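Local coordinates for acetyl-CoA acetyltransferase (Elizabethkingia anophelis NUHP1, PDB 6BN2), which probably catalyses the thiolase condensation of two acetyl-CoA molecules into acetoacetyl-CoA, and its reversal, through an acetylated cysteine, at residues A[24-38]-A[120-132]. Numbering follows the deposited sequence.
Sequences SFMGSLSGVPATQLG and AGGMENMSQVPHY
The Phe-25 ring turns its edge to the backbone carbonyl of Met-126, whose O lies near the ring plane 3.5 Å from CE2, while CG of Met-26 covers one face near the rim. The amide of Asn-125, its CG anti to the backbone N (chi1 -173°), reaches into the bend at 29-32. There ND2 donates to Val-32 O (2.7 Å), lying well above that carbonyl's plane, and to Leu-29 O (3.0 Å), which Val-32 N approaches from the opposite face. In the amide plane of Gln-128, NE2 bonds to Ser-30 O at 2.9 Å; a water joins its OE1 to Ala-34 N. Ser-127 OG accepts from Met-26 N (2.8 Å) and also hydrogen-bonds Asp-259, tying both segments to strand 258-268. The two amides and the hydroxyl thus bind four backbone groups, between Met-26 and Val-32, of the turns leading into helix 34-48. Ala-34 CB packs 3.4 Å from Asn-125 N, and the extended Met-123 carries SD alongside Ala-34 O and Thr-35 CA. The first turn of helix 34-48 packs roughly antiparallel (145°) on the C-terminal part of strand 117-125 in the large mixed sheet, with helix 73-80 flanking Met-123 and strand 209-211 packing on Leu-37.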
ATOM      1  N   SER A  24     -17.199   6.187  16.454  1.00 15.90           N
ATOM      2  CA  SER A  24     -16.285   6.296  17.582  0.72 14.32           C
ATOM      3  C   SER A  24     -15.628   4.948  17.851  1.00 16.28           C
ATOM      4  O   SER A  24     -16.117   3.899  17.426  1.00 18.44           O
ATOM      5  CB  SER A  24     -17.024   6.772  18.840  0.72 17.41           C
ATOM      6  OG  SER A  24     -17.535   8.080  18.671  0.72 21.41           O
ATOM      7  N   PHE A  25     -14.524   4.988  18.589  1.00 15.63           N
ATOM      8  CA  PHE A  25     -13.787   3.770  18.926  1.00 15.37           C
ATOM      9  C   PHE A  25     -14.694   2.835  19.722  1.00 16.59           C
ATOM     10  O   PHE A  25     -15.286   3.241  20.730  1.00 18.88           O
ATOM     11  CB  PHE A  25     -12.548   4.144  19.740  1.00 14.99           C
ATOM     12  CG  PHE A  25     -11.552   3.020  19.920  1.00 16.88           C
ATOM     13  CD1 PHE A  25     -11.144   2.644  21.187  1.00 18.45           C
ATOM     14  CD2 PHE A  25     -11.015   2.363  18.819  1.00 17.52           C
ATOM     15  CE1 PHE A  25     -10.209   1.623  21.349  1.00 19.39           C
ATOM     16  CE2 PHE A  25     -10.090   1.345  18.986  1.00 17.34           C
ATOM     17  CZ  PHE A  25      -9.693   0.980  20.254  1.00 16.71           C
ATOM     18  N   MET A  26     -14.785   1.573  19.271  1.00 18.50           N
ATOM     19  CA  MET A  26     -15.699   0.568  19.819  0.71 20.17           C
ATOM     20  C   MET A  26     -17.156   1.022  19.755  1.00 19.19           C
ATOM     21  O   MET A  26     -17.999   0.538  20.534  1.00 23.00           O
ATOM     22  CB  MET A  26     -15.320   0.193  21.258  0.71 21.76           C
ATOM     23  CG  MET A  26     -13.838  -0.057  21.452  0.71 23.01           C
ATOM     24  SD  MET A  26     -13.178  -1.383  20.454  0.71 22.72           S
ATOM     25  CE  MET A  26     -14.100  -2.780  21.077  0.71 27.26           C
ATOM     26  N   GLY A  27     -17.467   1.918  18.824  1.00 18.63           N
ATOM     27  CA  GLY A  27     -18.782   2.538  18.703  1.00 18.89           C
ATOM     28  C   GLY A  27     -19.628   1.917  17.613  1.00 20.43           C
ATOM     29  O   GLY A  27     -19.607   0.698  17.399  1.00 20.67           O
ATOM     30  N   SER A  28     -20.367   2.777  16.902  1.00 17.36           N
ATOM     31  CA  SER A  28     -21.474   2.317  16.065  1.00 19.11           C
ATOM     32  C   SER A  28     -21.010   1.477  14.886  1.00 19.52           C
ATOM     33  O   SER A  28     -21.784   0.657  14.384  1.00 22.54           O
ATOM     34  CB  SER A  28     -22.287   3.508  15.556  1.00 23.54           C
ATOM     35  OG  SER A  28     -23.024   4.092  16.609  1.00 22.66           O
ATOM     36  N   LEU A  29     -19.784   1.687  14.404  1.00 17.20           N
ATOM     37  CA  LEU A  29     -19.256   0.927  13.276  1.00 17.64           C
ATOM     38  C   LEU A  29     -18.263  -0.135  13.698  1.00 18.83           C
ATOM     39  O   LEU A  29     -17.616  -0.739  12.834  1.00 18.12           O
ATOM     40  CB  LEU A  29     -18.591   1.866  12.264  1.00 15.36           C
ATOM     41  CG  LEU A  29     -19.576   2.845  11.619  1.00 16.52           C
ATOM     42  CD1 LEU A  29     -18.834   3.790  10.665  1.00 19.02           C
ATOM     43  CD2 LEU A  29     -20.739   2.108  10.903  1.00 18.29           C
ATOM     44  N   SER A  30     -18.145  -0.405  15.000  1.00 18.57           N
ATOM     45  CA  SER A  30     -17.090  -1.309  15.434  1.00 19.42           C
ATOM     46  C   SER A  30     -17.297  -2.735  14.935  1.00 23.39           C
ATOM     47  O   SER A  30     -16.329  -3.506  14.885  1.00 22.14           O
ATOM     48  CB  SER A  30     -16.979  -1.289  16.957  1.00 23.38           C
ATOM     49  OG  SER A  30     -18.177  -1.726  17.562  1.00 23.35           O
ATOM     50  N   GLY A  31     -18.520  -3.096  14.550  1.00 19.96           N
ATOM     51  CA  GLY A  31     -18.804  -4.401  13.981  1.00 19.96           C
ATOM     52  C   GLY A  31     -18.828  -4.464  12.466  1.00 20.11           C
ATOM     53  O   GLY A  31     -19.191  -5.511  11.913  1.00 22.34           O
ATOM     54  N   VAL A  32     -18.461  -3.386  11.781  1.00 17.54           N
ATOM     55  CA  VAL A  32     -18.480  -3.309  10.326  1.00 15.98           C
ATOM     56  C   VAL A  32     -17.028  -3.237   9.858  1.00 13.99           C
ATOM     57  O   VAL A  32     -16.374  -2.201  10.041  1.00 15.63           O
ATOM     58  CB  VAL A  32     -19.285  -2.099   9.835  1.00 16.79           C
ATOM     59  CG1 VAL A  32     -19.333  -2.071   8.319  1.00 18.76           C
ATOM     60  CG2 VAL A  32     -20.699  -2.120  10.441  1.00 17.45           C
ATOM     61  N   PRO A  33     -16.486  -4.300   9.263  1.00 14.19           N
ATOM     62  CA  PRO A  33     -15.049  -4.317   8.925  1.00 13.58           C
ATOM     63  C   PRO A  33     -14.645  -3.175   8.007  1.00 15.60           C
ATOM     64  O   PRO A  33     -15.442  -2.678   7.211  1.00 14.61           O
ATOM     65  CB  PRO A  33     -14.869  -5.665   8.221  1.00 14.54           C
ATOM     66  CG  PRO A  33     -15.986  -6.523   8.703  1.00 22.34           C
ATOM     67  CD  PRO A  33     -17.159  -5.557   8.911  1.00 17.62           C
ATOM     68  N   ALA A  34     -13.370  -2.777   8.113  1.00 12.71           N
ATOM     69  CA  ALA A  34     -12.851  -1.709   7.268  1.00 13.68           C
ATOM     70  C   ALA A  34     -13.179  -1.936   5.794  1.00 15.61           C
ATOM     71  O   ALA A  34     -13.542  -0.994   5.078  1.00 13.20           O
ATOM     72  CB  ALA A  34     -11.328  -1.605   7.448  1.00 13.28           C
ATOM     73  N   THR A  35     -13.020  -3.174   5.311  1.00 15.22           N
ATOM     74  CA  THR A  35     -13.255  -3.436   3.890  1.00 13.18           C
ATOM     75  C   THR A  35     -14.711  -3.223   3.512  1.00 14.00           C
ATOM     76  O   THR A  35     -14.997  -2.811   2.383  1.00 14.70           O
ATOM     77  CB  THR A  35     -12.815  -4.858   3.517  1.00 12.10           C
ATOM     78  OG1 THR A  35     -13.463  -5.808   4.372  1.00 14.95           O
ATOM     79  CG2 THR A  35     -11.276  -5.012   3.639  1.00 12.67           C
ATOM     80  N   GLN A  36     -15.638  -3.499   4.440  1.00 13.25           N
ATOM     81  CA  GLN A  36     -17.040  -3.239   4.154  0.65 12.83           C
ATOM     82  C   GLN A  36     -17.339  -1.744   4.206  1.00 15.90           C
ATOM     83  O   GLN A  36     -18.143  -1.251   3.410  1.00 14.54           O
ATOM     84  CB  GLN A  36     -17.921  -4.031   5.118  0.65 14.89           C
ATOM     85  CG  GLN A  36     -19.390  -3.659   5.111  0.65 12.49           C
ATOM     86  CD  GLN A  36     -20.126  -3.904   3.804  0.65 22.65           C
ATOM     87  OE1 GLN A  36     -19.640  -4.579   2.905  0.65 27.45           O
ATOM     88  NE2 GLN A  36     -21.343  -3.361   3.712  0.65 23.52           N
ATOM     89  N   LEU A  37     -16.700  -1.002   5.124  1.00 12.85           N
ATOM     90  CA  LEU A  37     -16.829   0.452   5.082  1.00 13.26           C
ATOM     91  C   LEU A  37     -16.293   0.994   3.763  1.00 13.97           C
ATOM     92  O   LEU A  37     -16.909   1.875   3.151  1.00 13.97           O
ATOM     93  CB  LEU A  37     -16.103   1.095   6.270  1.00 11.74           C
ATOM     94  CG  LEU A  37     -16.655   0.705   7.643  1.00 12.17           C
ATOM     95  CD1 LEU A  37     -15.752   1.259   8.753  1.00 14.78           C
ATOM     96  CD2 LEU A  37     -18.081   1.225   7.822  1.00 14.29           C
ATOM     97  N   GLY A  38     -15.168   0.443   3.285  1.00 12.28           N
ATOM     98  CA  GLY A  38     -14.674   0.842   1.974  1.00 13.50           C
ATOM     99  C   GLY A  38     -15.672   0.529   0.873  1.00 13.64           C
ATOM    100  O   GLY A  38     -15.874   1.335  -0.039  1.00 13.83           O
ATOM    101  N   ALA A 120     -10.297   6.134  -5.999  1.00 12.09           N
ATOM    102  CA  ALA A 120      -9.269   6.291  -4.974  1.00 11.90           C
ATOM    103  C   ALA A 120      -9.930   6.720  -3.674  1.00 12.99           C
ATOM    104  O   ALA A 120     -10.851   7.543  -3.677  1.00 13.64           O
ATOM    105  CB  ALA A 120      -8.195   7.324  -5.385  1.00 11.96           C
ATOM    106  N   GLY A 121      -9.431   6.195  -2.561  1.00 11.84           N
ATOM    107  CA  GLY A 121     -10.014   6.547  -1.275  1.00 11.66           C
ATOM    108  C   GLY A 121      -9.254   5.889  -0.146  1.00 11.17           C
ATOM    109  O   GLY A 121      -8.048   5.651  -0.257  1.00 11.91           O
ATOM    110  N   GLY A 122      -9.951   5.599   0.946  1.00 11.34           N
ATOM    111  CA  GLY A 122      -9.295   5.018   2.103  1.00 12.36           C
ATOM    112  C   GLY A 122     -10.322   4.473   3.064  1.00 12.17           C
ATOM    113  O   GLY A 122     -11.520   4.793   2.985  1.00 11.76           O
ATOM    114  N   MET A 123      -9.837   3.638   3.979  1.00 10.98           N
ATOM    115  CA  MET A 123     -10.728   2.920   4.875  1.00 11.98           C
ATOM    116  C   MET A 123      -9.949   2.517   6.120  1.00 12.48           C
ATOM    117  O   MET A 123      -8.757   2.208   6.043  1.00 12.13           O
ATOM    118  CB  MET A 123     -11.309   1.674   4.174  1.00 10.59           C
ATOM    119  CG  MET A 123     -10.233   0.659   3.732  1.00 11.79           C
ATOM    120  SD  MET A 123     -10.894  -0.514   2.524  1.00 14.35           S
ATOM    121  CE  MET A 123      -9.381  -1.420   2.064  1.00 13.23           C
ATOM    122  N   GLU A 124     -10.644   2.478   7.255  1.00 13.89           N
ATOM    123  CA  GLU A 124      -9.998   2.032   8.480  1.00 12.29           C
ATOM    124  C   GLU A 124     -11.077   1.624   9.465  1.00 12.51           C
ATOM    125  O   GLU A 124     -12.079   2.325   9.626  1.00 13.16           O
ATOM    126  CB  GLU A 124      -9.121   3.130   9.101  1.00 12.45           C
ATOM    127  CG  GLU A 124      -7.948   2.555   9.910  1.00 12.18           C
ATOM    128  CD  GLU A 124      -6.810   2.086   8.998  1.00 14.06           C
ATOM    129  OE1 GLU A 124      -6.217   2.942   8.293  1.00 13.46           O
ATOM    130  OE2 GLU A 124      -6.537   0.871   8.965  1.00 13.50           O
ATOM    131  N   ASN A 125     -10.862   0.503  10.139  1.00 12.62           N
ATOM    132  CA  ASN A 125     -11.665   0.192  11.316  1.00 13.11           C
ATOM    133  C   ASN A 125     -10.676  -0.004  12.458  1.00 14.34           C
ATOM    134  O   ASN A 125     -10.080  -1.076  12.607  1.00 14.49           O
ATOM    135  CB  ASN A 125     -12.556  -1.024  11.106  1.00 13.83           C
ATOM    136  CG  ASN A 125     -13.500  -1.211  12.265  1.00 16.95           C
ATOM    137  OD1 ASN A 125     -13.056  -1.224  13.403  1.00 15.81           O
ATOM    138  ND2 ASN A 125     -14.809  -1.278  11.993  1.00 16.38           N
ATOM    139  N   MET A 126     -10.479   1.055  13.237  1.00 12.93           N
ATOM    140  CA  MET A 126      -9.508   0.985  14.314  1.00 12.06           C
ATOM    141  C   MET A 126     -10.015   0.103  15.445  1.00 15.12           C
ATOM    142  O   MET A 126      -9.206  -0.537  16.125  1.00 15.67           O
ATOM    143  CB  MET A 126      -9.177   2.405  14.761  1.00 13.68           C
ATOM    144  CG  MET A 126      -8.577   3.176  13.577  1.00 14.17           C
ATOM    145  SD  MET A 126      -8.032   4.867  13.917  1.00 14.81           S
ATOM    146  CE  MET A 126      -6.535   4.591  14.884  1.00 15.13           C
ATOM    147  N   SER A 127     -11.345   0.003  15.602  1.00 13.97           N
ATOM    148  CA  SER A 127     -11.933  -0.872  16.619  1.00 13.95           C
ATOM    149  C   SER A 127     -11.542  -2.334  16.415  1.00 15.99           C
ATOM    150  O   SER A 127     -11.480  -3.102  17.385  1.00 16.80           O
ATOM    151  CB  SER A 127     -13.458  -0.760  16.592  1.00 14.24           C
ATOM    152  OG  SER A 127     -13.899   0.566  16.820  1.00 16.05           O
ATOM    153  N   GLN A 128     -11.328  -2.747  15.171  1.00 13.76           N
ATOM    154  CA  GLN A 128     -11.090  -4.154  14.848  1.00 14.82           C
ATOM    155  C   GLN A 128      -9.613  -4.503  14.700  1.00 15.96           C
ATOM    156  O   GLN A 128      -9.291  -5.646  14.342  1.00 16.17           O
ATOM    157  CB  GLN A 128     -11.858  -4.547  13.583  1.00 14.48           C
ATOM    158  CG  GLN A 128     -13.392  -4.605  13.801  1.00 15.99           C
ATOM    159  CD  GLN A 128     -14.132  -5.253  12.629  1.00 19.88           C
ATOM    160  OE1 GLN A 128     -13.520  -5.682  11.647  1.00 22.35           O
ATOM    161  NE2 GLN A 128     -15.462  -5.303  12.725  1.00 21.53           N
ATOM    162  N   VAL A 129      -8.706  -3.583  15.007  1.00 13.49           N
ATOM    163  CA  VAL A 129      -7.280  -3.908  14.838  1.00 13.65           C
ATOM    164  C   VAL A 129      -6.882  -4.923  15.900  1.00 12.52           C
ATOM    165  O   VAL A 129      -7.214  -4.730  17.077  1.00 15.04           O
ATOM    166  CB  VAL A 129      -6.425  -2.642  14.940  1.00 13.82           C
ATOM    167  CG1 VAL A 129      -4.929  -2.986  14.864  1.00 13.80           C
ATOM    168  CG2 VAL A 129      -6.798  -1.684  13.805  1.00 13.12           C
ATOM    169  N   PRO A 130      -6.215  -6.012  15.550  1.00 13.29           N
ATOM    170  CA  PRO A 130      -5.919  -7.038  16.551  1.00 14.49           C
ATOM    171  C   PRO A 130      -4.719  -6.672  17.416  1.00 17.11           C
ATOM    172  O   PRO A 130      -4.028  -5.680  17.195  1.00 14.65           O
ATOM    173  CB  PRO A 130      -5.623  -8.294  15.714  1.00 18.67           C
ATOM    174  CG  PRO A 130      -5.307  -7.815  14.356  1.00 19.11           C
ATOM    175  CD  PRO A 130      -5.860  -6.424  14.175  1.00 12.94           C
ATOM    176  N   HIS A 131      -4.516  -7.494  18.447  1.00 15.87           N
ATOM    177  CA  HIS A 131      -3.244  -7.622  19.148  1.00 13.06           C
ATOM    178  C   HIS A 131      -2.417  -8.736  18.497  1.00 14.59           C
ATOM    179  O   HIS A 131      -2.959  -9.655  17.881  1.00 14.98           O
ATOM    180  CB  HIS A 131      -3.470  -7.953  20.627  1.00 13.89           C
ATOM    181  CG  HIS A 131      -3.936  -6.800  21.450  1.00 17.18           C
ATOM    182  ND1 HIS A 131      -5.178  -6.226  21.291  1.00 19.56           N
ATOM    183  CD2 HIS A 131      -3.325  -6.120  22.449  1.00 15.96           C
ATOM    184  CE1 HIS A 131      -5.323  -5.252  22.176  1.00 19.18           C
ATOM    185  NE2 HIS A 131      -4.209  -5.163  22.885  1.00 17.27           N
ATOM    186  N   TYR A 132      -1.092  -8.644  18.646  1.00 13.78           N
ATOM    187  CA  TYR A 132      -0.147  -9.518  17.952  1.00 13.67           C
ATOM    188  C   TYR A 132       0.622 -10.378  18.938  1.00 15.33           C
ATOM    189  O   TYR A 132       1.071  -9.889  19.977  1.00 17.29           O
ATOM    190  CB  TYR A 132       0.890  -8.692  17.183  1.00 13.56           C
ATOM    191  CG  TYR A 132       0.367  -7.658  16.224  1.00 14.19           C
ATOM    192  CD1 TYR A 132      -0.829  -7.846  15.528  1.00 14.54           C
ATOM    193  CD2 TYR A 132       1.089  -6.488  16.004  1.00 14.57           C
ATOM    194  CE1 TYR A 132      -1.292  -6.861  14.635  1.00 14.38           C
ATOM    195  CE2 TYR A 132       0.651  -5.527  15.119  1.00 13.85           C
ATOM    196  CZ  TYR A 132      -0.532  -5.718  14.431  1.00 15.89           C
ATOM    197  OH  TYR A 132      -0.947  -4.734  13.555  1.00 16.31           O
TER
HETATM  198  O   HOH W   1     -16.999  -7.787  11.835  1.00 33.48           O
HETATM  199  O   HOH W   2     -11.618  -4.367   9.816  1.00 15.53           O